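Local atomic coordinates of phosphatidylinositol-specific phospholipase C (Listeria monocytogenes, PDB entry 2PLC), a protein that belongs to the bacterial PI-PLC family and is built round an X domain of the TIM-barrel type. Residues 61-64 and 70-73; 80-85 and 120-125; 152-157 and 162-167. All coordinates share one frame; numbering follows the deposited sequence.

Interaction 1. Residues 61-64 and 70-73; sequences IDIR and NIYH
R64 and I71 meet through the backbone carbonyl of R64, which is the hub of this contact. Y72 N donates to R64 O at 3.0 Å, in a fairly straight bond whose donor stands above the carbonyl plane. The same oxygen takes a CA-H...O contact from I71 CA at 3.4 Å, and the CG2 methyl of I71 lies equally near. A single oxygen thus serves two successive residues of the other strand. One such bond is all that two strands crossing at 97° exchange here, so they do not form a paired sheet.

Isoleucine suits position 71 because its two branches divide the work. CG2 rests beside the R64 carbonyl, while I71 CD1 reaches I63 CG2 at 3.7 Å; V85 of helix 82-95 touches both isoleucines and extends this apolar patch. R64 uses its stem and its head in different ways. R64 CB lies 3.4 Å from Y72 O, and then the chain bends at chi2 (-76°), which swings the guanidinium back along its own strand. There it grips D62 side-on, NE to OD1 at 2.7 Å and NH2 to OD2 at 2.9 Å. The carboxylate lies at the guanidinium edge, but is itself tilted, NE standing 33° out of its plane. D26 N also bonds to D62 OD2. Y72 gives the contact mainly its backbone; its ring leads away, forms a cation-pi pair with K66 and is tied through OH to N68.

The chemistry is therefore split. One backbone bond and a methyl contact join strand 70-73, whose I71 also bonds to L78, to the barrel strand 60-65, while NE and NH2 together keep the guanidinium from turning and direct it back along strand 60-65.

Interaction 2. Residues 80-85 and 120-125; sequences ASLSGV and QPLINI
The helical turn that carries L122 against L82 and S83 is closed by N124 N, which donates to Q120 O at 2.9 Å. The helix is kinked in this turn: P121 has no N-H to give, and L122 N makes no bond to the turn before. Across the contact lies the start of helix 82-95, with S81 at its N-cap and V85 N bonded to S81 O at 3.0 Å. Serine suits both positions 81 and 83, because the two hydroxyls bond to each other, OG to OG, at 3.1 Å. S83 places OG between the backbone N and the carbonyl carbon (chi1 62°), which turns it toward S81 and leaves CB to meet the neighbouring helix.

Between the segments the contact is apolar, and L122 is its wedge. One branch, CD1, fits where the two residues of the first turn join, 3.9 Å from L82 CB and 3.8 Å from S83 N. The other, CD2, rests alongside S83 CB at 4.1 Å. The first torsion of L122, -115°, lies off a staggered position, which may reflect strain or an imperfect fit. L82 comes obliquely from its own helix with CB pointing at L122. The forked end of leucine lets one side chain touch both L82 and S83, and the small S83 lets CD2 come up to its CB.

L122 also touches L69 and L86, and I123 packs on L86 and F130, so the apolar contacts go on to L86, one turn along helix 82-95, and to two loop residues. Helix 114-125 follows strand 101-107, and helix 82-95 follows strand 60-65 after an inserted hairpin; side-by-side packing of such helices outside the parallel strands is typical of a TIM-barrel fold.

Interaction 3. Residues 152-157 and 162-167; sequences ILLLSE and KPLVIN
L154 is the first residue of strand 152-157 to meet the other segment, laying its CD2 methyl 4.0 Å from CD2 of L164. Both leucines hold CG anti to the backbone N (chi1 -177° in each), which carries each CD2 toward the other, and they cross at a slant. L154 also touches M103 and L105 of the parallel strand 101-107, and L164 touches I119 and I123 of helix 114-125, so a bulky, flexible apolar side chain suits each place. Strand 152-157 is a central strand of the barrel sheet, bonded on one side to 101-107 and on the other to 169-174. The chain then turns across to 164-166, which pairs antiparallel with 169-174. Water, and not direct strand pairing, links the polar groups of the two segments. The small hydroxyl of S156 comes within 3.9 Å of L164 CB and donates to a water at 2.7 Å, and that water also accepts from L164 N at 3.1 Å. A second water donates to S156 O at 3.0 Å and, weakly, to K162 O. At the end of the segment E157 points away and pairs with R104, whereas K162, poorly ordered, reaches D116 with its amino group.

Overall arrangement
The three contacts follow one another along the chain. Interaction 3 is the buried one; interactions 1 and 2 are partly buried, although interaction 1 lies nearest the chain's centre, and interaction 2 includes an exposed serine. Interactions 1 and 3 reach the same barrel sheet from different strands without touching. Interaction 2 joins two outer helices and touches both others: through strand residue A80, whose O probably accepts from I71 N at 2.9 Å, and through I123 CG2, 3.9 Å from L164 CD2. The chemistry changes with place. Interaction 1 has a direct backbone bond beside an ion pair within strand 60-65, interaction 2 methyl packing, and interaction 3 buried leucines with water bridging the polar groups.

Interaction 1. Residues 61-64 and 70-73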
ATOM      1  N   ILE A  61      -2.371  -0.990  -0.540  1.00 15.30           N
ATOM      2  CA  ILE A  61      -2.919  -0.123  -1.577  1.00 15.40           C
ATOM      3  C   ILE A  61      -2.671   1.335  -1.240  1.00 10.79           C
ATOM      4  O   ILE A  61      -2.529   1.704  -0.078  1.00 10.21           O
ATOM      5  CB  ILE A  61      -4.414  -0.397  -1.853  1.00 16.70           C
ATOM      6  CG1 ILE A  61      -5.247  -0.209  -0.589  1.00 17.71           C
ATOM      7  CG2 ILE A  61      -4.585  -1.808  -2.390  1.00 19.15           C
ATOM      8  CD1 ILE A  61      -6.727  -0.480  -0.797  1.00 18.75           C
ATOM      9  N   ASP A  62      -2.586   2.149  -2.281  1.00  7.98           N
ATOM     10  CA  ASP A  62      -2.296   3.568  -2.158  1.00  5.36           C
ATOM     11  C   ASP A  62      -3.461   4.332  -2.796  1.00 12.08           C
ATOM     12  O   ASP A  62      -3.564   4.422  -4.020  1.00 20.40           O
ATOM     13  CB  ASP A  62      -0.976   3.809  -2.890  1.00 10.81           C
ATOM     14  CG  ASP A  62      -0.561   5.251  -2.925  1.00 15.98           C
ATOM     15  OD1 ASP A  62      -1.227   6.110  -2.305  1.00 20.16           O
ATOM     16  OD2 ASP A  62       0.462   5.520  -3.593  1.00 14.48           O
ATOM     17  N   ILE A  63      -4.334   4.872  -1.952  1.00 17.09           N
ATOM     18  CA  ILE A  63      -5.523   5.593  -2.397  1.00 16.45           C
ATOM     19  C   ILE A  63      -5.423   7.101  -2.187  1.00 16.77           C
ATOM     20  O   ILE A  63      -5.191   7.568  -1.074  1.00 16.79           O
ATOM     21  CB  ILE A  63      -6.774   5.058  -1.663  1.00 15.94           C
ATOM     22  CG1 ILE A  63      -6.842   3.527  -1.775  1.00 13.42           C
ATOM     23  CG2 ILE A  63      -8.047   5.691  -2.226  1.00 18.59           C
ATOM     24  CD1 ILE A  63      -6.994   3.008  -3.183  1.00 20.73           C
ATOM     25  N   ARG A  64      -5.612   7.858  -3.264  1.00 16.66           N
ATOM     26  CA  ARG A  64      -5.538   9.318  -3.205  1.00 19.60           C
ATOM     27  C   ARG A  64      -6.937   9.881  -3.451  1.00 24.39           C
ATOM     28  O   ARG A  64      -7.564   9.563  -4.466  1.00 23.88           O
ATOM     29  CB  ARG A  64      -4.594   9.844  -4.286  1.00 20.24           C
ATOM     30  CG  ARG A  64      -3.373   8.977  -4.570  1.00 29.33           C
ATOM     31  CD  ARG A  64      -2.314   9.108  -3.504  1.00 28.14           C
ATOM     32  NE  ARG A  64      -1.100   8.366  -3.852  1.00 28.02           N
ATOM     33  CZ  ARG A  64      -0.060   8.882  -4.502  1.00 32.50           C
ATOM     34  NH1 ARG A  64      -0.078  10.151  -4.890  1.00 33.95           N
ATOM     35  NH2 ARG A  64       1.017   8.143  -4.735  1.00 25.00           N
ATOM     36  N   ASN A  70     -13.896  11.769  -3.962  1.00 27.24           N
ATOM     37  CA  ASN A  70     -13.610  11.086  -5.220  1.00 31.34           C
ATOM     38  C   ASN A  70     -12.121  10.792  -5.316  1.00 29.88           C
ATOM     39  O   ASN A  70     -11.312  11.477  -4.694  1.00 25.69           O
ATOM     40  CB  ASN A  70     -14.039  11.935  -6.419  1.00 31.33           C
ATOM     41  CG  ASN A  70     -15.531  11.890  -6.672  1.00 33.72           C
ATOM     42  OD1 ASN A  70     -16.078  12.783  -7.312  1.00 37.26           O
ATOM     43  ND2 ASN A  70     -16.195  10.840  -6.193  1.00 32.94           N
ATOM     44  N   ILE A  71     -11.776   9.782  -6.115  1.00 30.27           N
ATOM     45  CA  ILE A  71     -10.393   9.361  -6.313  1.00 25.74           C
ATOM     46  C   ILE A  71      -9.736  10.196  -7.406  1.00 26.40           C
ATOM     47  O   ILE A  71     -10.268  10.326  -8.514  1.00 22.82           O
ATOM     48  CB  ILE A  71     -10.304   7.854  -6.671  1.00 26.59           C
ATOM     49  CG1 ILE A  71     -11.065   7.014  -5.632  1.00 24.67           C
ATOM     50  CG2 ILE A  71      -8.849   7.413  -6.752  1.00 20.08           C
ATOM     51  CD1 ILE A  71     -10.729   7.339  -4.188  1.00 24.38           C
ATOM     52  N   TYR A  72      -8.571  10.754  -7.084  1.00 20.94           N
ATOM     53  CA  TYR A  72      -7.842  11.614  -8.008  1.00 27.17           C
ATOM     54  C   TYR A  72      -6.355  11.317  -8.163  1.00 27.14           C
ATOM     55  O   TYR A  72      -5.755  10.542  -7.419  1.00 28.73           O
ATOM     56  CB  TYR A  72      -7.967  13.083  -7.572  1.00 27.98           C
ATOM     57  CG  TYR A  72      -9.314  13.724  -7.816  1.00 29.15           C
ATOM     58  CD1 TYR A  72     -10.369  13.535  -6.927  1.00 28.46           C
ATOM     59  CD2 TYR A  72      -9.530  14.530  -8.934  1.00 28.70           C
ATOM     60  CE1 TYR A  72     -11.607  14.129  -7.146  1.00 31.35           C
ATOM     61  CE2 TYR A  72     -10.764  15.127  -9.162  1.00 33.30           C
ATOM     62  CZ  TYR A  72     -11.796  14.920  -8.265  1.00 26.58           C
ATOM     63  OH  TYR A  72     -13.023  15.494  -8.490  1.00 40.55           O
ATOM     64  N   HIS A  73      -5.783  11.981  -9.158  1.00 28.70           N
ATOM     65  CA  HIS A  73      -4.368  11.923  -9.469  1.00 25.24           C
ATOM     66  C   HIS A  73      -4.123  13.379  -9.831  1.00 25.53           C
ATOM     67  O   HIS A  73      -4.114  13.753 -11.005  1.00 25.28           O
ATOM     68  CB  HIS A  73      -4.098  11.020 -10.665  1.00 23.11           C
ATOM     69  CG  HIS A  73      -2.647  10.924 -11.022  1.00 28.49           C
ATOM     70  ND1 HIS A  73      -1.980  11.913 -11.713  1.00 29.32           N
ATOM     71  CD2 HIS A  73      -1.730   9.965 -10.764  1.00 22.65           C
ATOM     72  CE1 HIS A  73      -0.714  11.566 -11.862  1.00 25.22           C
ATOM     73  NE2 HIS A  73      -0.537  10.386 -11.295  1.00 28.90           N
TER

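Interaction 2. Residues 80-85 and 120-125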
ATOM      1  N   ALA A  80     -13.650   6.975  -9.958  1.00 19.50           N
ATOM      2  CA  ALA A  80     -13.859   6.125  -8.793  1.00 20.30           C
ATOM      3  C   ALA A  80     -14.146   7.008  -7.588  1.00 18.75           C
ATOM      4  O   ALA A  80     -13.778   8.181  -7.567  1.00 15.60           O
ATOM      5  CB  ALA A  80     -12.625   5.256  -8.535  1.00 15.07           C
ATOM      6  N   SER A  81     -14.840   6.450  -6.603  1.00 21.34           N
ATOM      7  CA  SER A  81     -15.173   7.183  -5.385  1.00 17.88           C
ATOM      8  C   SER A  81     -14.637   6.397  -4.197  1.00 22.29           C
ATOM      9  O   SER A  81     -14.373   5.194  -4.298  1.00 17.63           O
ATOM     10  CB  SER A  81     -16.689   7.356  -5.259  1.00 20.32           C
ATOM     11  OG  SER A  81     -17.353   6.100  -5.313  1.00 17.93           O
ATOM     12  N   LEU A  82     -14.464   7.076  -3.072  1.00 24.90           N
ATOM     13  CA  LEU A  82     -13.957   6.412  -1.881  1.00 24.94           C
ATOM     14  C   LEU A  82     -14.941   5.343  -1.411  1.00 19.25           C
ATOM     15  O   LEU A  82     -14.533   4.268  -0.981  1.00 26.08           O
ATOM     16  CB  LEU A  82     -13.675   7.432  -0.777  1.00 22.20           C
ATOM     17  CG  LEU A  82     -12.874   6.913   0.416  1.00 22.55           C
ATOM     18  CD1 LEU A  82     -11.612   6.209  -0.066  1.00 23.05           C
ATOM     19  CD2 LEU A  82     -12.533   8.058   1.349  1.00 24.15           C
ATOM     20  N   SER A  83     -16.237   5.621  -1.550  1.00 17.86           N
ATOM     21  CA  SER A  83     -17.274   4.672  -1.151  1.00 17.82           C
ATOM     22  C   SER A  83     -17.163   3.416  -2.000  1.00 22.35           C
ATOM     23  O   SER A  83     -17.357   2.302  -1.505  1.00 27.02           O
ATOM     24  CB  SER A  83     -18.670   5.288  -1.304  1.00 24.04           C
ATOM     25  OG  SER A  83     -18.936   5.632  -2.652  1.00 34.53           O
ATOM     26  N   GLY A  84     -16.814   3.604  -3.272  1.00 21.80           N
ATOM     27  CA  GLY A  84     -16.663   2.475  -4.174  1.00 20.80           C
ATOM     28  C   GLY A  84     -15.475   1.633  -3.761  1.00 17.93           C
ATOM     29  O   GLY A  84     -15.550   0.401  -3.719  1.00 25.80           O
ATOM     30  N   VAL A  85     -14.374   2.309  -3.442  1.00 15.90           N
ATOM     31  CA  VAL A  85     -13.146   1.646  -3.008  1.00 14.19           C
ATOM     32  C   VAL A  85     -13.398   0.861  -1.715  1.00 10.56           C
ATOM     33  O   VAL A  85     -13.058  -0.320  -1.626  1.00 19.21           O
ATOM     34  CB  VAL A  85     -12.008   2.677  -2.785  1.00 16.35           C
ATOM     35  CG1 VAL A  85     -10.787   2.006  -2.188  1.00 12.90           C
ATOM     36  CG2 VAL A  85     -11.641   3.331  -4.101  1.00 14.89           C
ATOM     37  N   GLN A 120     -14.817  10.904   7.673  1.00 28.84           N
ATOM     38  CA  GLN A 120     -15.321  10.271   8.894  1.00 34.75           C
ATOM     39  C   GLN A 120     -16.631   9.495   8.775  1.00 31.95           C
ATOM     40  O   GLN A 120     -16.698   8.337   9.183  1.00 37.19           O
ATOM     41  CB  GLN A 120     -15.393  11.284  10.041  1.00 40.57           C
ATOM     42  CG  GLN A 120     -14.023  11.732  10.531  1.00 47.35           C
ATOM     43  CD  GLN A 120     -14.086  12.609  11.763  1.00 51.86           C
ATOM     44  OE1 GLN A 120     -15.113  12.678  12.443  1.00 51.52           O
ATOM     45  NE2 GLN A 120     -12.981  13.285  12.063  1.00 53.23           N
ATOM     46  N   PRO A 121     -17.688  10.115   8.219  1.00 34.36           N
ATOM     47  CA  PRO A 121     -18.971   9.413   8.078  1.00 34.71           C
ATOM     48  C   PRO A 121     -18.844   8.128   7.260  1.00 34.88           C
ATOM     49  O   PRO A 121     -19.541   7.149   7.518  1.00 34.53           O
ATOM     50  CB  PRO A 121     -19.841  10.442   7.359  1.00 36.94           C
ATOM     51  CG  PRO A 121     -19.295  11.749   7.858  1.00 34.94           C
ATOM     52  CD  PRO A 121     -17.811  11.518   7.778  1.00 30.69           C
ATOM     53  N   LEU A 122     -17.935   8.139   6.288  1.00 34.50           N
ATOM     54  CA  LEU A 122     -17.697   6.987   5.420  1.00 34.31           C
ATOM     55  C   LEU A 122     -16.925   5.878   6.115  1.00 30.96           C
ATOM     56  O   LEU A 122     -17.248   4.702   5.971  1.00 34.19           O
ATOM     57  CB  LEU A 122     -16.927   7.412   4.174  1.00 33.67           C
ATOM     58  CG  LEU A 122     -17.658   7.266   2.846  1.00 34.21           C
ATOM     59  CD1 LEU A 122     -16.663   7.515   1.731  1.00 34.59           C
ATOM     60  CD2 LEU A 122     -18.267   5.876   2.717  1.00 32.20           C
ATOM     61  N   ILE A 123     -15.862   6.259   6.813  1.00 30.20           N
ATOM     62  CA  ILE A 123     -15.036   5.301   7.532  1.00 30.52           C
ATOM     63  C   ILE A 123     -15.857   4.648   8.645  1.00 31.42           C
ATOM     64  O   ILE A 123     -15.854   3.428   8.790  1.00 30.12           O
ATOM     65  CB  ILE A 123     -13.779   5.986   8.137  1.00 32.66           C
ATOM     66  CG1 ILE A 123     -12.890   6.555   7.024  1.00 29.78           C
ATOM     67  CG2 ILE A 123     -12.999   5.003   8.997  1.00 28.54           C
ATOM     68  CD1 ILE A 123     -12.433   5.530   5.994  1.00 28.87           C
ATOM     69  N   ASN A 124     -16.601   5.469   9.382  1.00 30.85           N
ATOM     70  CA  ASN A 124     -17.438   5.001  10.486  1.00 33.27           C
ATOM     71  C   ASN A 124     -18.470   3.954  10.064  1.00 32.17           C
ATOM     72  O   ASN A 124     -18.885   3.120  10.869  1.00 36.99           O
ATOM     73  CB  ASN A 124     -18.134   6.188  11.151  1.00 36.29           C
ATOM     74  CG  ASN A 124     -18.783   5.817  12.461  1.00 39.95           C
ATOM     75  OD1 ASN A 124     -18.167   5.172  13.316  1.00 43.87           O
ATOM     76  ND2 ASN A 124     -20.036   6.216  12.630  1.00 43.83           N
ATOM     77  N   ILE A 125     -18.888   4.010   8.806  1.00 31.96           N
ATOM     78  CA  ILE A 125     -19.854   3.059   8.265  1.00 30.11           C
ATOM     79  C   ILE A 125     -19.232   1.665   8.173  1.00 29.68           C
ATOM     80  O   ILE A 125     -19.916   0.651   8.323  1.00 26.24           O
ATOM     81  CB  ILE A 125     -20.328   3.509   6.853  1.00 33.52           C
ATOM     82  CG1 ILE A 125     -21.106   4.814   6.965  1.00 38.64           C
ATOM     83  CG2 ILE A 125     -21.177   2.452   6.191  1.00 32.21           C
ATOM     84  CD1 ILE A 125     -22.136   4.806   8.077  1.00 38.85           C
TER

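Interaction 3. Residues 152-157 and 162-167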
ATOM      1  N   ILE A 152      -8.573  -3.676   7.939  1.00 22.37           N
ATOM      2  CA  ILE A 152      -7.782  -2.712   7.193  1.00 20.63           C
ATOM      3  C   ILE A 152      -6.896  -1.936   8.157  1.00 21.13           C
ATOM      4  O   ILE A 152      -7.365  -1.459   9.184  1.00 23.28           O
ATOM      5  CB  ILE A 152      -8.690  -1.679   6.458  1.00 17.23           C
ATOM      6  CG1 ILE A 152      -9.552  -2.376   5.408  1.00 27.21           C
ATOM      7  CG2 ILE A 152      -7.852  -0.584   5.797  1.00 14.65           C
ATOM      8  CD1 ILE A 152     -10.565  -1.461   4.746  1.00 26.95           C
ATOM      9  N   LEU A 153      -5.605  -1.865   7.852  1.00 21.25           N
ATOM     10  CA  LEU A 153      -4.677  -1.092   8.662  1.00 16.53           C
ATOM     11  C   LEU A 153      -4.538   0.227   7.906  1.00 14.08           C
ATOM     12  O   LEU A 153      -3.884   0.286   6.874  1.00 13.18           O
ATOM     13  CB  LEU A 153      -3.318  -1.794   8.776  1.00 15.75           C
ATOM     14  CG  LEU A 153      -2.254  -0.972   9.514  1.00 18.81           C
ATOM     15  CD1 LEU A 153      -2.798  -0.500  10.859  1.00 23.69           C
ATOM     16  CD2 LEU A 153      -0.992  -1.778   9.703  1.00 23.22           C
ATOM     17  N   LEU A 154      -5.176   1.276   8.409  1.00 17.00           N
ATOM     18  CA  LEU A 154      -5.142   2.585   7.761  1.00 15.08           C
ATOM     19  C   LEU A 154      -3.895   3.419   8.048  1.00 21.63           C
ATOM     20  O   LEU A 154      -3.453   3.525   9.188  1.00 25.56           O
ATOM     21  CB  LEU A 154      -6.389   3.388   8.158  1.00  6.24           C
ATOM     22  CG  LEU A 154      -6.597   4.774   7.538  1.00 15.13           C
ATOM     23  CD1 LEU A 154      -6.871   4.638   6.056  1.00 10.85           C
ATOM     24  CD2 LEU A 154      -7.765   5.481   8.213  1.00  7.25           C
ATOM     25  N   LEU A 155      -3.329   4.008   6.999  1.00 23.35           N
ATOM     26  CA  LEU A 155      -2.164   4.876   7.135  1.00 24.38           C
ATOM     27  C   LEU A 155      -2.613   6.222   6.588  1.00 22.37           C
ATOM     28  O   LEU A 155      -2.631   6.428   5.374  1.00 20.92           O
ATOM     29  CB  LEU A 155      -0.973   4.341   6.335  1.00 14.76           C
ATOM     30  CG  LEU A 155      -0.400   2.988   6.760  1.00 16.45           C
ATOM     31  CD1 LEU A 155       0.768   2.616   5.863  1.00 13.16           C
ATOM     32  CD2 LEU A 155       0.046   3.053   8.207  1.00 13.75           C
ATOM     33  N   SER A 156      -3.040   7.107   7.485  1.00 24.02           N
ATOM     34  CA  SER A 156      -3.532   8.430   7.102  1.00 25.82           C
ATOM     35  C   SER A 156      -2.464   9.458   6.788  1.00 25.76           C
ATOM     36  O   SER A 156      -1.513   9.638   7.544  1.00 28.26           O
ATOM     37  CB  SER A 156      -4.452   9.000   8.182  1.00 25.94           C
ATOM     38  OG  SER A 156      -5.630   8.232   8.300  1.00 34.31           O
ATOM     39  N   GLU A 157      -2.672  10.173   5.689  1.00 27.23           N
ATOM     40  CA  GLU A 157      -1.763  11.222   5.259  1.00 32.45           C
ATOM     41  C   GLU A 157      -2.575  12.446   4.862  1.00 38.19           C
ATOM     42  O   GLU A 157      -3.298  12.432   3.862  1.00 38.50           O
ATOM     43  CB  GLU A 157      -0.920  10.756   4.074  1.00 21.87           C
ATOM     44  CG  GLU A 157       0.057  11.802   3.571  1.00 24.46           C
ATOM     45  CD  GLU A 157       0.971  11.288   2.475  1.00 24.88           C
ATOM     46  OE1 GLU A 157       0.728  10.181   1.956  1.00 29.36           O
ATOM     47  OE2 GLU A 157       1.940  11.995   2.130  1.00 34.32           O
ATOM     48  N   LYS A 162      -1.801  13.694  11.827  1.00 63.63           N
ATOM     49  CA  LYS A 162      -2.147  12.890  12.992  1.00 66.76           C
ATOM     50  C   LYS A 162      -3.127  11.799  12.543  1.00 63.10           C
ATOM     51  O   LYS A 162      -3.784  11.939  11.508  1.00 63.65           O
ATOM     52  CB  LYS A 162      -2.729  13.773  14.117  1.00 71.55           C
ATOM     53  CG  LYS A 162      -3.941  14.630  13.752  1.00 80.81           C
ATOM     54  CD  LYS A 162      -5.256  13.877  13.951  1.00 90.14           C
ATOM     55  CE  LYS A 162      -6.462  14.719  13.547  1.00 92.17           C
ATOM     56  NZ  LYS A 162      -7.740  13.956  13.661  1.00 90.22           N
ATOM     57  N   PRO A 163      -3.200  10.674  13.285  1.00 57.31           N
ATOM     58  CA  PRO A 163      -4.107   9.574  12.933  1.00 54.15           C
ATOM     59  C   PRO A 163      -5.596   9.912  13.026  1.00 50.72           C
ATOM     60  O   PRO A 163      -6.008  10.771  13.810  1.00 49.57           O
ATOM     61  CB  PRO A 163      -3.710   8.476  13.923  1.00 51.59           C
ATOM     62  CG  PRO A 163      -3.246   9.250  15.111  1.00 49.37           C
ATOM     63  CD  PRO A 163      -2.413  10.333  14.483  1.00 53.17           C
ATOM     64  N   LEU A 164      -6.394   9.237  12.204  1.00 45.86           N
ATOM     65  CA  LEU A 164      -7.836   9.447  12.180  1.00 41.40           C
ATOM     66  C   LEU A 164      -8.488   8.980  13.479  1.00 42.67           C
ATOM     67  O   LEU A 164      -8.445   7.796  13.824  1.00 36.46           O
ATOM     68  CB  LEU A 164      -8.467   8.704  10.999  1.00 37.31           C
ATOM     69  CG  LEU A 164      -9.975   8.898  10.825  1.00 33.90           C
ATOM     70  CD1 LEU A 164     -10.258  10.301  10.300  1.00 34.71           C
ATOM     71  CD2 LEU A 164     -10.519   7.863   9.872  1.00 38.21           C
ATOM     72  N   VAL A 165      -9.085   9.925  14.197  1.00 43.66           N
ATOM     73  CA  VAL A 165      -9.760   9.618  15.448  1.00 44.95           C
ATOM     74  C   VAL A 165     -11.261   9.860  15.302  1.00 43.39           C
ATOM     75  O   VAL A 165     -11.695  10.969  14.984  1.00 42.79           O
ATOM     76  CB  VAL A 165      -9.221  10.479  16.618  1.00 47.10           C
ATOM     77  CG1 VAL A 165      -9.900  10.080  17.912  1.00 45.93           C
ATOM     78  CG2 VAL A 165      -7.711  10.325  16.748  1.00 47.54           C
ATOM     79  N   ILE A 166     -12.042   8.801  15.480  1.00 43.27           N
ATOM     80  CA  ILE A 166     -13.495   8.892  15.398  1.00 47.95           C
ATOM     81  C   ILE A 166     -14.021   8.398  16.740  1.00 53.30           C
ATOM     82  O   ILE A 166     -13.919   7.209  17.063  1.00 51.29           O
ATOM     83  CB  ILE A 166     -14.078   8.037  14.235  1.00 44.15           C
ATOM     84  CG1 ILE A 166     -13.431   8.438  12.904  1.00 36.24           C
ATOM     85  CG2 ILE A 166     -15.590   8.242  14.132  1.00 39.42           C
ATOM     86  CD1 ILE A 166     -13.905   7.625  11.718  1.00 30.10           C
ATOM     87  N   ASN A 167     -14.557   9.337  17.520  1.00 62.33           N
ATOM     88  CA  ASN A 167     -15.084   9.084  18.861  1.00 65.83           C
ATOM     89  C   ASN A 167     -13.931   8.853  19.828  1.00 63.47           C
ATOM     90  O   ASN A 167     -13.115   9.746  20.049  1.00 63.04           O
ATOM     91  CB  ASN A 167     -16.058   7.899  18.871  1.00 74.03           C
ATOM     92  CG  ASN A 167     -17.418   8.262  18.314  1.00 82.47           C
ATOM     93  OD1 ASN A 167     -18.251   8.841  19.012  1.00 89.15           O
ATOM     94  ND2 ASN A 167     -17.648   7.934  17.047  1.00 84.91           N
TER
HETATM   95  O   HOH W   1      -5.015   6.972  10.637  1.00 33.25           O
HETATM   96  O   HOH W   2      -1.853  12.358   8.658  1.00 43.64           O